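Local atomic coordinates of putative phosphatase (Bacteroides thetaiotaomicron, PDB entry 3KYA), a protein that is a putative phosphatase of unestablished activity that binds zinc ions and combines an immunoglobulin-like IPT/TIG domain with what appears to be a six-bladed beta-propeller. Residues 393-398 with 404-409; 351-356 with 410-415; 125-130 with 165-170; 120-125 with 138-143; 34-39 with 48-53. All coordinates share one frame; numbering follows the deposited sequence.

Interaction 1: residues 393-398 with 404-409; sequences FYFVDR and RKVTPE
Phe393 and Phe395 pair with Val406 and Arg404 through four backbone hydrogen bonds; strands 393-397 and 404-406 run antiparallel, their axes 4.7 Å apart at closest approach and 149° between their directions. Phe393 O accepts from Val406 N at 2.7 Å and Phe395 O from Arg404 N at 2.9 Å, with return bonds from Phe393 N to Val406 O and Phe395 N to Arg404 O. Between them Tyr394 and Lys405 form the non-hydrogen-bonded pair. This beta hairpin supplies the two middle strands of a four-stranded antiparallel sheet, consistent with one blade of a beta-propeller. The extended Lys405 chain lies over a face of the Tyr394 ring, CG 4.1 Å from its centroid, and one water joins Tyr394 OH to Lys405 NZ. With an alanine in place of Tyr394, the lysine chain would probably lose its flat support and the water one of its partners. On the other sheet face, Arg404 CB covers the Phe395 ring while Val406 CG2 meets its edge, 3.7 Å from Phe395 CE1. Bends at chi2 (-80°) and chi3 (-67°) carry the guanidinium to Asp397, where Arg404 NH1 forms a salt bridge with Asp397 OD2 at 2.8 Å, from above the carboxylate. Asp363 holds Arg404 NH2, and Asn400 reaches Asp397 OD2.

Interaction 2: residues 351-356 with 410-415; sequences NFVGGY and GIVSTY
Val353 and Val412 make the apolar part of this contact, Val353 CG1 lying 3.8 Å from Val412 CG2. Both CB atoms are directed at the opposite segment, and Val412 CG2 is equally near Val353 CB, which sets the methyl against the branch point as well as against its tip. The other contacts are made with backbone atoms. Phe352 brings CZ obliquely to Gly410 CA at 3.6 Å, and Val353 CG1 approaches Gly410 O at 3.5 Å. Gly410 fits closely here: a CB on it would come within about 3.5 Å of Phe352 CE1, and its positive phi of 97° would also press that CB against the preceding carbonyl. Val353 CG1, anti to the carbonyl carbon at chi1 -68°, additionally lies over a face of the neighbouring Phe352 ring, which itself stacks with Tyr325. No hydrogen bond joins the two segments directly; Gly366 bridges them instead, its backbone bonding to both Gly354 and Gly410. Phe352 and Val353 both face Phe334, a classic beta bulge. The arrangement is consistent with packing between neighbouring blades of a beta-propeller, made where the chain leaves edge strand 345-352 and where it enters edge strand 412-415.

Interaction 3: residues 125-130 with 165-170; sequences GPFDGP and QLIDLK. With ZN (zinc ion), chain X; EDO (1,2-ethanediol), chain J.
Phe127 packs its ring against Ile167 and Leu169 in a buried, essentially apolar contact between the turn after edge strand 125-126 and the end of strand 161-168. Both strands belong to one antiparallel sheet, with strand 173-178 between them. The Phe127 and Ile167 side chains cross at about a right angle, and Phe127 CZ comes 3.7 Å from Ile167 CG2. Leu169 CD2 meets the ring edge near its plane, at 4.4 Å from Phe127 CE2. Phe127 CZ also lies obliquely 3.6 Å from the carbonyl oxygen, Asp168 O. Leu110 of strand 105-110 touches Phe127, Ile167 and Leu169 alike, linking this cluster to the adjacent sheet. With chi1 at -167°, Asp168 CG stands opposite its backbone nitrogen, and the carboxylate serves the metal instead of the phenyl ring: Asp168 OD2 binds the zinc ion at 2.0 Å. Asp168 OD1 accepts from Lys170 N at 3.1 Å, an Asx turn, and from a zinc-bound water at 2.8 Å, which limits rotation of the carboxylate. His153 and four waters complete six ligands. One residue thus presents its carbonyl to an aromatic ring and its carboxylate to zinc, whose largely aqueous shell suggests a site accessible to solvent.

Interaction 4: residues 120-125 with 138-143; sequences QGWRDG and FSDNGR
Trp122 contributes most of the surface buried here, laying its indole against the backbone of Phe138 and Ser139 and the side-chain oxygens of Ser139 and Asp140. Phe138 presents its amide nitrogen over one face of the indole, offset toward the rim, with Phe138 N 3.7 Å from Trp122 CH2; its CB points away from residues 120-125, and the phenyl packs on Tyr158. Ser139 works at the indole edge. Its OG stands between the backbone nitrogen and carbonyl carbon (chi1 61°) and lies near the ring plane, where Trp122 NE1 donates to Ser139 OG in a weak bond of 3.1 Å, bent to 129° at the hydrogen. The same Ser139 OG is 3.3 Å from Trp122 CZ2, so the oxygen sits beside the junction of the two indole rings. Asp140 adds an oblique approach, OD2 3.6 Å from Trp122 CZ2. In the fold, residues 120-125 form the connection out of strand 105-110 toward edge strand 125-126, whereas residues 138-143 lead into strand 141-147 at the other edge of the same antiparallel sheet, probably one propeller blade. Were this indole cut back to an alanine, Ser139 OG would probably lose its weak donor and His161 its stacking partner. That His161, stacked on the indole, is a zinc ligand in a structure of this protein; Tyr158 meets the indole edge to face.

Interaction 5: residues 34-39 with 48-53; sequences LLIYGE and VKVKIG
Leu34 and Ile52 meet across the interior of the immunoglobulin-like IPT/TIG domain, where strands 33-39 and 48-52 face each other as in the two layers of a beta sandwich. No backbone hydrogen bond links the segments; Ile36 CA and Val50 CA are 10.3 Å apart, a gap filled by side chains. Leu34, Ile36, Val50 and Ile52 all project toward the opposite strand and are buried. Leu34 sends CG away from its backbone nitrogen (chi1 178°), bringing the branched end of the leucine across the interior. Ile52 instead places CG1 anti to the carbonyl carbon (chi1 -57°), and with chi2 extended at -179° its CD1 becomes the most advanced atom of the side chain. Ile36 likewise reaches forward with CD1, but Ile36 CD1 stops 4.5 Å from Val50 CG1, a looser touch. Around these pairs, Phe23, Cys69 and Phe99 pack on Leu34, Pro72 and Ala75 on Ile52, and Ala57 and Val59 on Val50, so that apolar groups from several strands and loops complete the core. The intervening residues point elsewhere: Lys49 and Lys51 are exposed, while Leu35 and Tyr37 pack on Asp338 and Asp340 of the second subunit. The two segments come nearest where methyl groups meet tip to tip, Leu34 CD2 and Ile52 CD1, at 3.6 Å.

From the N terminus, interaction 5 closes a short loop within the IPT/TIG domain and stands apart, its nearest atoms at least about 22 Å from every other contact. Interactions 4 and 3 follow and cross along the chain: 120-125 and 125-130 share Gly125, then 138-143 and 165-170 come in turn, tying both edges and the interior of one sheet; Gln165 packs on Trp122. Interaction 2 later spans 53 residues from 351-356 to 410-415, joining two sheets, probably neighbouring blades, and interaction 1, the hairpin 393-398 with 404-409, nests inside it, linked by a probable Lys405-Ser413 backbone bond. Arg398 packs on Asn141, bringing interactions 1 and 4 together.

Interaction 1: residues 393-398 with 404-409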
# COMPACT_ATOMS: atom_id res chain seq x y z
N PHE A 393 12.11 6.82 0.52
CA PHE A 393 13.10 7.08 1.55
C PHE A 393 13.04 5.96 2.60
O PHE A 393 11.95 5.54 2.99
CB PHE A 393 12.79 8.44 2.17
CG PHE A 393 13.74 8.87 3.26
CD1 PHE A 393 14.99 9.38 2.95
CD2 PHE A 393 13.35 8.81 4.59
CE1 PHE A 393 15.87 9.81 3.97
CE2 PHE A 393 14.22 9.23 5.61
CZ PHE A 393 15.48 9.73 5.28
N TYR A 394 14.20 5.46 3.00
CA TYR A 394 14.32 4.37 3.96
C TYR A 394 15.22 4.84 5.09
O TYR A 394 16.22 5.49 4.82
CB TYR A 394 14.94 3.13 3.31
CG TYR A 394 14.05 2.47 2.29
CD1 TYR A 394 13.92 2.99 1.01
CD2 TYR A 394 13.34 1.33 2.61
CE1 TYR A 394 13.10 2.37 0.07
CE2 TYR A 394 12.51 0.71 1.69
CZ TYR A 394 12.39 1.23 0.43
OH TYR A 394 11.56 0.60 -0.47
N PHE A 395 14.85 4.54 6.33
CA PHE A 395 15.67 4.96 7.48
C PHE A 395 15.65 3.92 8.59
O PHE A 395 14.71 3.14 8.71
CB PHE A 395 15.24 6.33 8.01
CG PHE A 395 13.94 6.33 8.79
CD1 PHE A 395 12.71 6.51 8.16
CD2 PHE A 395 13.96 6.15 10.17
CE1 PHE A 395 11.52 6.52 8.90
CE2 PHE A 395 12.79 6.16 10.90
CZ PHE A 395 11.56 6.35 10.26
N VAL A 396 16.73 3.89 9.37
CA VAL A 396 16.80 2.99 10.51
C VAL A 396 16.16 3.70 11.72
O VAL A 396 16.57 4.81 12.07
CB VAL A 396 18.24 2.45 10.78
CG1 VAL A 396 18.58 1.36 9.74
CG2 VAL A 396 19.33 3.58 10.83
N ASP A 397 15.15 3.06 12.29
CA ASP A 397 14.35 3.56 13.43
C ASP A 397 14.95 2.85 14.62
O ASP A 397 14.56 1.73 14.95
CB ASP A 397 12.89 3.21 13.18
CG ASP A 397 11.94 3.86 14.16
OD1 ASP A 397 12.37 4.77 14.92
OD2 ASP A 397 10.75 3.47 14.14
N ARG A 398 15.88 3.52 15.28
CA ARG A 398 16.79 2.83 16.22
C ARG A 398 16.16 2.01 17.32
O ARG A 398 16.47 0.82 17.45
CB ARG A 398 17.85 3.79 16.82
CG ARG A 398 18.97 3.04 17.54
CD ARG A 398 20.14 3.92 18.01
NE ARG A 398 19.70 4.93 18.97
CZ ARG A 398 19.58 4.76 20.28
NH1 ARG A 398 19.85 3.60 20.87
NH2 ARG A 398 19.17 5.78 21.03
N ARG A 404 12.45 1.44 8.27
CA ARG A 404 11.13 1.94 7.85
C ARG A 404 11.25 2.57 6.46
O ARG A 404 12.35 2.97 6.03
CB ARG A 404 10.58 3.01 8.81
CG ARG A 404 10.62 2.74 10.30
CD ARG A 404 9.52 1.84 10.85
NE ARG A 404 8.16 2.41 10.82
CZ ARG A 404 7.64 3.25 11.73
NH1 ARG A 404 8.36 3.70 12.75
NH2 ARG A 404 6.38 3.66 11.59
N LYS A 405 10.11 2.67 5.76
CA LYS A 405 10.00 3.25 4.44
C LYS A 405 9.03 4.43 4.50
O LYS A 405 8.01 4.35 5.18
CB LYS A 405 9.47 2.21 3.44
CG LYS A 405 9.25 2.72 2.02
CD LYS A 405 8.61 1.65 1.16
CE LYS A 405 8.10 2.19 -0.15
NZ LYS A 405 7.30 1.16 -0.90
N VAL A 406 9.37 5.51 3.80
CA VAL A 406 8.56 6.72 3.72
C VAL A 406 8.36 7.09 2.26
O VAL A 406 9.34 7.39 1.55
CB VAL A 406 9.23 7.94 4.46
CG1 VAL A 406 8.29 9.16 4.43
CG2 VAL A 406 9.58 7.59 5.93
N THR A 407 7.11 7.07 1.80
CA THR A 407 6.81 7.48 0.44
C THR A 407 6.84 9.02 0.39
O THR A 407 6.75 9.66 1.43
CB THR A 407 5.44 6.96 -0.05
OG1 THR A 407 4.39 7.51 0.75
CG2 THR A 407 5.40 5.43 0.01
N PRO A 408 6.96 9.60 -0.81
CA PRO A 408 6.99 11.06 -0.94
C PRO A 408 5.74 11.74 -0.36
O PRO A 408 5.83 12.88 0.08
CB PRO A 408 7.05 11.28 -2.44
CG PRO A 408 7.71 10.09 -2.95
CD PRO A 408 7.24 8.95 -2.10
N GLU A 409 4.62 11.02 -0.35
CA GLU A 409 3.34 11.51 0.17
C GLU A 409 3.27 11.46 1.70
O GLU A 409 2.33 12.00 2.30
CB GLU A 409 2.17 10.70 -0.42
CG GLU A 409 1.97 10.82 -1.95
CD GLU A 409 3.04 10.15 -2.82
OE1 GLU A 409 3.83 9.31 -2.30
OE2 GLU A 409 3.08 10.45 -4.04
O HOH W 1 9.51 -1.21 -0.79

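Interaction 2: residues 351-356 with 410-415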
# COMPACT_ATOMS: atom_id res chain seq x y z
N ASN A 351 6.89 20.16 9.56
CA ASN A 351 6.72 18.79 10.05
C ASN A 351 6.18 17.90 8.94
O ASN A 351 5.23 18.25 8.25
CB ASN A 351 5.83 18.76 11.30
CG ASN A 351 6.44 19.52 12.47
OD1 ASN A 351 7.42 20.24 12.31
ND2 ASN A 351 5.83 19.38 13.65
N PHE A 352 6.82 16.75 8.74
CA PHE A 352 6.48 15.82 7.65
C PHE A 352 5.93 14.47 8.13
O PHE A 352 4.76 14.16 7.86
CB PHE A 352 7.71 15.66 6.72
CG PHE A 352 7.48 14.73 5.54
CD1 PHE A 352 6.41 14.93 4.67
CD2 PHE A 352 8.35 13.67 5.30
CE1 PHE A 352 6.20 14.06 3.60
CE2 PHE A 352 8.13 12.80 4.23
CZ PHE A 352 7.07 13.00 3.38
N VAL A 353 6.74 13.67 8.81
CA VAL A 353 6.28 12.38 9.34
C VAL A 353 6.75 12.17 10.77
O VAL A 353 7.83 12.62 11.14
CB VAL A 353 6.73 11.18 8.47
CG1 VAL A 353 6.05 11.19 7.10
CG2 VAL A 353 8.26 11.16 8.34
N GLY A 354 5.94 11.48 11.56
CA GLY A 354 6.26 11.23 12.96
C GLY A 354 5.61 12.27 13.86
O GLY A 354 5.16 13.33 13.39
N GLY A 355 5.56 11.97 15.16
CA GLY A 355 5.00 12.85 16.16
C GLY A 355 6.03 13.66 16.93
O GLY A 355 6.89 13.12 17.59
N TYR A 356 5.92 14.98 16.80
CA TYR A 356 6.72 15.96 17.52
C TYR A 356 6.84 15.62 19.01
O TYR A 356 5.86 15.70 19.74
CB TYR A 356 6.04 17.34 17.33
CG TYR A 356 6.58 18.50 18.14
CD1 TYR A 356 7.66 19.24 17.70
CD2 TYR A 356 5.94 18.91 19.32
CE1 TYR A 356 8.14 20.33 18.43
CE2 TYR A 356 6.41 19.99 20.06
CZ TYR A 356 7.51 20.70 19.60
OH TYR A 356 7.99 21.77 20.32
N GLY A 410 4.24 10.80 2.33
CA GLY A 410 4.30 10.70 3.78
C GLY A 410 3.73 9.44 4.40
O GLY A 410 3.49 9.40 5.61
N ILE A 411 3.51 8.40 3.61
CA ILE A 411 3.06 7.13 4.18
C ILE A 411 4.29 6.37 4.73
O ILE A 411 5.25 6.11 3.99
CB ILE A 411 2.30 6.27 3.17
CG1 ILE A 411 1.04 7.00 2.69
CG2 ILE A 411 1.91 4.95 3.81
CD1 ILE A 411 0.11 6.15 1.83
N VAL A 412 4.26 6.07 6.03
CA VAL A 412 5.32 5.34 6.69
C VAL A 412 4.93 3.88 6.89
O VAL A 412 3.85 3.58 7.39
CB VAL A 412 5.68 5.96 8.05
CG1 VAL A 412 6.93 5.25 8.66
CG2 VAL A 412 5.93 7.47 7.91
N SER A 413 5.83 2.99 6.50
CA SER A 413 5.64 1.55 6.66
C SER A 413 6.92 0.91 7.25
O SER A 413 7.91 1.61 7.49
CB SER A 413 5.29 0.90 5.32
OG SER A 413 6.32 1.10 4.37
N THR A 414 6.86 -0.39 7.51
CA THR A 414 8.00 -1.12 8.04
C THR A 414 8.50 -2.01 6.93
O THR A 414 7.74 -2.83 6.40
CB THR A 414 7.65 -1.91 9.30
OG1 THR A 414 7.22 -1.01 10.32
CG2 THR A 414 8.86 -2.68 9.81
N TYR A 415 9.77 -1.84 6.56
CA TYR A 415 10.38 -2.57 5.43
C TYR A 415 11.05 -3.87 5.83
O TYR A 415 10.87 -4.90 5.17
CB TYR A 415 11.39 -1.67 4.71
CG TYR A 415 12.17 -2.33 3.59
CD1 TYR A 415 11.53 -2.80 2.45
CD2 TYR A 415 13.56 -2.44 3.66
CE1 TYR A 415 12.25 -3.40 1.41
CE2 TYR A 415 14.28 -3.03 2.63
CZ TYR A 415 13.62 -3.50 1.51
OH TYR A 415 14.34 -4.09 0.49

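Interaction 3: residues 125-130 with 165-170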
# COMPACT_ATOMS: atom_id res chain seq x y z
N GLY A 125 40.58 -7.07 11.14
CA GLY A 125 40.91 -8.31 10.45
C GLY A 125 39.84 -8.82 9.49
O GLY A 125 38.96 -8.08 9.07
N PRO A 126 39.92 -10.11 9.14
CA PRO A 126 39.00 -10.73 8.18
C PRO A 126 37.55 -10.80 8.64
O PRO A 126 37.28 -10.94 9.85
CB PRO A 126 39.60 -12.14 8.00
CG PRO A 126 40.27 -12.42 9.29
CD PRO A 126 40.83 -11.11 9.75
N PHE A 127 36.61 -10.71 7.69
CA PHE A 127 35.20 -10.84 8.05
C PHE A 127 34.89 -12.23 8.62
O PHE A 127 34.04 -12.35 9.50
CB PHE A 127 34.24 -10.63 6.87
CG PHE A 127 34.26 -9.26 6.24
CD1 PHE A 127 34.87 -8.16 6.84
CD2 PHE A 127 33.52 -9.03 5.09
CE1 PHE A 127 34.85 -6.91 6.24
CE2 PHE A 127 33.47 -7.77 4.50
CZ PHE A 127 34.14 -6.71 5.08
N ASP A 128 35.54 -13.25 8.07
CA ASP A 128 35.31 -14.64 8.47
C ASP A 128 36.49 -15.24 9.23
O ASP A 128 37.61 -14.73 9.14
CB ASP A 128 35.06 -15.50 7.24
CG ASP A 128 33.81 -15.08 6.49
OD1 ASP A 128 32.78 -14.82 7.15
OD2 ASP A 128 33.87 -15.02 5.25
N GLY A 129 36.24 -16.32 9.94
CA GLY A 129 37.27 -17.02 10.71
C GLY A 129 36.76 -17.37 12.10
O GLY A 129 35.60 -17.09 12.42
N PRO A 130 37.61 -18.00 12.91
CA PRO A 130 37.22 -18.35 14.28
C PRO A 130 37.22 -17.12 15.18
O PRO A 130 37.93 -16.15 14.89
CB PRO A 130 38.32 -19.32 14.71
CG PRO A 130 39.51 -18.93 13.94
CD PRO A 130 38.99 -18.42 12.61
N GLN A 165 36.67 3.65 10.59
CA GLN A 165 37.06 2.36 10.04
C GLN A 165 36.64 2.17 8.59
O GLN A 165 35.71 2.82 8.09
CB GLN A 165 36.48 1.23 10.90
CG GLN A 165 37.06 1.18 12.32
CD GLN A 165 36.59 -0.04 13.08
OE1 GLN A 165 35.39 -0.29 13.22
NE2 GLN A 165 37.55 -0.83 13.58
N LEU A 166 37.39 1.29 7.92
CA LEU A 166 37.13 0.91 6.55
C LEU A 166 36.66 -0.54 6.52
O LEU A 166 37.40 -1.45 6.93
CB LEU A 166 38.41 1.02 5.70
CG LEU A 166 38.32 0.47 4.28
CD1 LEU A 166 37.21 1.15 3.46
CD2 LEU A 166 39.67 0.60 3.58
N ILE A 167 35.44 -0.73 6.01
CA ILE A 167 34.86 -2.05 5.76
C ILE A 167 35.15 -2.27 4.27
O ILE A 167 34.47 -1.69 3.41
CB ILE A 167 33.34 -2.06 6.07
CG1 ILE A 167 33.07 -1.64 7.52
CG2 ILE A 167 32.71 -3.41 5.72
CD1 ILE A 167 31.60 -1.12 7.79
N ASP A 168 36.17 -3.08 3.95
CA ASP A 168 36.59 -3.30 2.55
C ASP A 168 35.87 -4.53 2.04
O ASP A 168 36.21 -5.66 2.38
CB ASP A 168 38.12 -3.41 2.43
CG ASP A 168 38.62 -3.32 0.98
OD1 ASP A 168 37.93 -3.85 0.09
OD2 ASP A 168 39.72 -2.75 0.74
N LEU A 169 34.85 -4.30 1.23
CA LEU A 169 33.97 -5.35 0.73
C LEU A 169 34.64 -6.27 -0.28
O LEU A 169 34.18 -7.40 -0.49
CB LEU A 169 32.71 -4.71 0.12
CG LEU A 169 31.92 -3.82 1.09
CD1 LEU A 169 30.81 -3.04 0.37
CD2 LEU A 169 31.36 -4.66 2.25
N LYS A 170 35.70 -5.80 -0.92
CA LYS A 170 36.41 -6.61 -1.91
C LYS A 170 37.33 -7.63 -1.25
O LYS A 170 37.26 -8.82 -1.59
CB LYS A 170 37.24 -5.73 -2.87
CG LYS A 170 37.99 -6.52 -3.97
CD LYS A 170 38.96 -5.61 -4.72
CE LYS A 170 39.71 -6.35 -5.81
NZ LYS A 170 40.59 -7.44 -5.30
ZN ZN X . 40.47 -1.79 -0.90
C1 EDO J . 30.83 -13.62 9.26
O1 EDO J . 30.22 -14.16 8.08
C2 EDO J . 29.76 -12.99 10.15
O2 EDO J . 30.16 -13.01 11.53
O HOH W 2 39.47 -2.92 -2.00
O HOH W 3 41.40 -1.05 -2.73
O HOH W 4 41.85 -1.13 0.21
O HOH W 5 42.26 -3.22 -0.87

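Interaction 4: residues 120-125 with 138-143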
# COMPACT_ATOMS: atom_id res chain seq x y z
N GLN A 120 33.78 -10.05 23.24
CA GLN A 120 34.65 -10.12 22.07
C GLN A 120 35.44 -8.83 21.82
O GLN A 120 36.49 -8.88 21.19
CB GLN A 120 33.87 -10.51 20.80
CG GLN A 120 32.80 -9.52 20.34
CD GLN A 120 31.67 -9.39 21.32
OE1 GLN A 120 31.27 -10.37 21.96
NE2 GLN A 120 31.13 -8.18 21.45
N GLY A 121 34.91 -7.69 22.27
CA GLY A 121 35.59 -6.40 22.13
C GLY A 121 35.71 -5.94 20.68
O GLY A 121 34.80 -6.17 19.87
N TRP A 122 36.83 -5.29 20.38
CA TRP A 122 37.13 -4.77 19.04
C TRP A 122 38.39 -5.43 18.51
O TRP A 122 39.39 -5.58 19.23
CB TRP A 122 37.33 -3.24 19.07
CG TRP A 122 36.08 -2.46 19.41
CD1 TRP A 122 35.34 -2.53 20.56
CD2 TRP A 122 35.45 -1.45 18.60
NE1 TRP A 122 34.28 -1.66 20.51
CE2 TRP A 122 34.32 -0.99 19.32
CE3 TRP A 122 35.71 -0.90 17.34
CZ2 TRP A 122 33.48 -0.00 18.82
CZ3 TRP A 122 34.87 0.07 16.86
CH2 TRP A 122 33.76 0.51 17.59
N ARG A 123 38.34 -5.80 17.23
CA ARG A 123 39.45 -6.43 16.58
C ARG A 123 39.33 -6.22 15.07
O ARG A 123 38.27 -6.48 14.48
CB ARG A 123 39.46 -7.94 16.90
CG ARG A 123 40.65 -8.72 16.28
CD ARG A 123 40.52 -10.25 16.48
NE ARG A 123 40.32 -10.55 17.89
CZ ARG A 123 41.29 -10.57 18.80
NH1 ARG A 123 42.55 -10.32 18.48
NH2 ARG A 123 40.99 -10.84 20.07
N ASP A 124 40.40 -5.71 14.47
CA ASP A 124 40.47 -5.54 13.03
C ASP A 124 40.90 -6.88 12.41
O ASP A 124 41.51 -7.71 13.08
CB ASP A 124 41.45 -4.43 12.65
CG ASP A 124 40.89 -3.03 12.92
OD1 ASP A 124 39.69 -2.86 13.22
OD2 ASP A 124 41.68 -2.07 12.80
N GLY A 125 40.58 -7.07 11.14
CA GLY A 125 40.91 -8.31 10.45
C GLY A 125 39.84 -8.82 9.49
O GLY A 125 38.96 -8.08 9.07
N PHE A 138 32.13 -2.54 16.38
CA PHE A 138 30.84 -1.94 15.95
C PHE A 138 29.82 -1.59 17.03
O PHE A 138 28.62 -1.54 16.73
CB PHE A 138 30.15 -2.92 14.98
CG PHE A 138 31.01 -3.39 13.84
CD1 PHE A 138 31.31 -2.53 12.79
CD2 PHE A 138 31.52 -4.68 13.80
CE1 PHE A 138 32.10 -2.93 11.74
CE2 PHE A 138 32.32 -5.11 12.73
CZ PHE A 138 32.61 -4.24 11.71
N SER A 139 30.27 -1.28 18.25
CA SER A 139 29.35 -1.16 19.40
C SER A 139 28.83 0.23 19.74
O SER A 139 27.82 0.35 20.44
CB SER A 139 30.01 -1.80 20.62
OG SER A 139 31.22 -1.16 20.98
N ASP A 140 29.48 1.27 19.24
CA ASP A 140 29.01 2.63 19.46
C ASP A 140 28.06 3.01 18.33
O ASP A 140 28.10 2.40 17.26
CB ASP A 140 30.18 3.58 19.50
CG ASP A 140 31.13 3.27 20.64
OD1 ASP A 140 30.67 3.22 21.81
OD2 ASP A 140 32.32 3.08 20.36
N ASN A 141 27.18 3.98 18.59
CA ASN A 141 26.25 4.48 17.58
C ASN A 141 27.04 4.96 16.36
O ASN A 141 27.96 5.77 16.50
CB ASN A 141 25.39 5.58 18.21
CG ASN A 141 24.25 6.07 17.32
OD1 ASN A 141 24.44 6.39 16.16
ND2 ASN A 141 23.04 6.16 17.89
N GLY A 142 26.70 4.46 15.17
CA GLY A 142 27.47 4.80 13.97
C GLY A 142 26.71 5.23 12.74
O GLY A 142 25.48 5.17 12.71
N ARG A 143 27.46 5.74 11.76
CA ARG A 143 26.93 6.13 10.45
C ARG A 143 27.83 5.57 9.36
O ARG A 143 29.05 5.46 9.53
CB ARG A 143 26.83 7.65 10.31
CG ARG A 143 25.83 8.29 11.27
CD ARG A 143 24.39 7.88 10.96
NE ARG A 143 23.44 8.65 11.75
CZ ARG A 143 23.15 8.44 13.03
NH1 ARG A 143 23.73 7.45 13.71
NH2 ARG A 143 22.27 9.21 13.63

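Interaction 5: residues 34-39 with 48-53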
# COMPACT_ATOMS: atom_id res chain seq x y z
N LEU A 34 0.19 -22.77 -2.37
CA LEU A 34 0.25 -23.53 -3.62
C LEU A 34 -0.72 -24.71 -3.60
O LEU A 34 -0.78 -25.48 -2.63
CB LEU A 34 1.68 -24.05 -3.84
CG LEU A 34 1.96 -24.92 -5.06
CD1 LEU A 34 1.86 -24.08 -6.35
CD2 LEU A 34 3.34 -25.57 -4.93
N LEU A 35 -1.46 -24.85 -4.70
CA LEU A 35 -2.44 -25.91 -4.89
C LEU A 35 -1.86 -26.89 -5.89
O LEU A 35 -1.52 -26.51 -7.02
CB LEU A 35 -3.77 -25.33 -5.40
CG LEU A 35 -4.86 -26.31 -5.84
CD1 LEU A 35 -5.23 -27.29 -4.74
CD2 LEU A 35 -6.13 -25.58 -6.35
N ILE A 36 -1.71 -28.15 -5.47
CA ILE A 36 -1.16 -29.20 -6.31
C ILE A 36 -2.24 -30.22 -6.64
O ILE A 36 -2.87 -30.80 -5.75
CB ILE A 36 0.05 -29.91 -5.62
CG1 ILE A 36 1.18 -28.93 -5.30
CG2 ILE A 36 0.57 -31.06 -6.50
CD1 ILE A 36 2.20 -29.48 -4.27
N TYR A 37 -2.48 -30.43 -7.94
CA TYR A 37 -3.45 -31.42 -8.41
C TYR A 37 -2.78 -32.74 -8.78
O TYR A 37 -1.64 -32.76 -9.28
CB TYR A 37 -4.17 -30.92 -9.67
CG TYR A 37 -5.13 -29.78 -9.46
CD1 TYR A 37 -6.42 -30.03 -9.01
CD2 TYR A 37 -4.77 -28.46 -9.73
CE1 TYR A 37 -7.32 -29.00 -8.84
CE2 TYR A 37 -5.68 -27.42 -9.57
CZ TYR A 37 -6.96 -27.70 -9.12
OH TYR A 37 -7.90 -26.71 -8.93
N GLY A 38 -3.48 -33.83 -8.57
CA GLY A 38 -2.94 -35.14 -8.89
C GLY A 38 -3.83 -36.31 -8.52
O GLY A 38 -5.06 -36.21 -8.55
N GLU A 39 -3.20 -37.42 -8.17
CA GLU A 39 -3.92 -38.63 -7.82
C GLU A 39 -3.22 -39.40 -6.73
O GLU A 39 -2.00 -39.39 -6.65
CB GLU A 39 -4.01 -39.57 -9.03
CG GLU A 39 -4.74 -39.00 -10.21
CD GLU A 39 -4.72 -39.96 -11.39
OE1 GLU A 39 -3.62 -40.31 -11.87
OE2 GLU A 39 -5.82 -40.35 -11.84
N VAL A 48 1.40 -37.24 4.38
CA VAL A 48 1.96 -36.58 3.21
C VAL A 48 3.11 -35.64 3.57
O VAL A 48 3.03 -34.87 4.53
CB VAL A 48 0.86 -35.79 2.48
CG1 VAL A 48 1.44 -34.87 1.38
CG2 VAL A 48 -0.19 -36.76 1.89
N LYS A 49 4.18 -35.72 2.79
CA LYS A 49 5.32 -34.84 2.93
C LYS A 49 5.62 -34.26 1.55
O LYS A 49 5.58 -34.97 0.53
CB LYS A 49 6.53 -35.58 3.51
CG LYS A 49 6.30 -36.14 4.91
CD LYS A 49 6.08 -35.04 5.96
CE LYS A 49 5.74 -35.59 7.35
NZ LYS A 49 4.37 -36.20 7.41
N VAL A 50 5.90 -32.96 1.52
CA VAL A 50 6.17 -32.24 0.29
C VAL A 50 7.47 -31.47 0.38
O VAL A 50 7.76 -30.84 1.41
CB VAL A 50 5.02 -31.23 -0.02
CG1 VAL A 50 5.35 -30.35 -1.24
CG2 VAL A 50 3.69 -31.95 -0.27
N LYS A 51 8.27 -31.54 -0.68
CA LYS A 51 9.46 -30.73 -0.80
C LYS A 51 9.34 -29.91 -2.08
O LYS A 51 8.85 -30.40 -3.10
CB LYS A 51 10.74 -31.57 -0.89
CG LYS A 51 11.23 -32.14 0.40
CD LYS A 51 12.61 -32.79 0.18
CE LYS A 51 13.23 -33.28 1.48
NZ LYS A 51 14.58 -33.89 1.21
N ILE A 52 9.77 -28.65 -2.00
CA ILE A 52 9.80 -27.78 -3.17
C ILE A 52 11.19 -27.18 -3.24
O ILE A 52 11.67 -26.58 -2.28
CB ILE A 52 8.75 -26.67 -3.11
CG1 ILE A 52 7.34 -27.27 -2.96
CG2 ILE A 52 8.82 -25.80 -4.39
CD1 ILE A 52 6.25 -26.21 -2.93
N GLY A 53 11.86 -27.35 -4.38
CA GLY A 53 13.22 -26.85 -4.54
C GLY A 53 14.17 -27.44 -3.51
O GLY A 53 15.11 -26.78 -3.06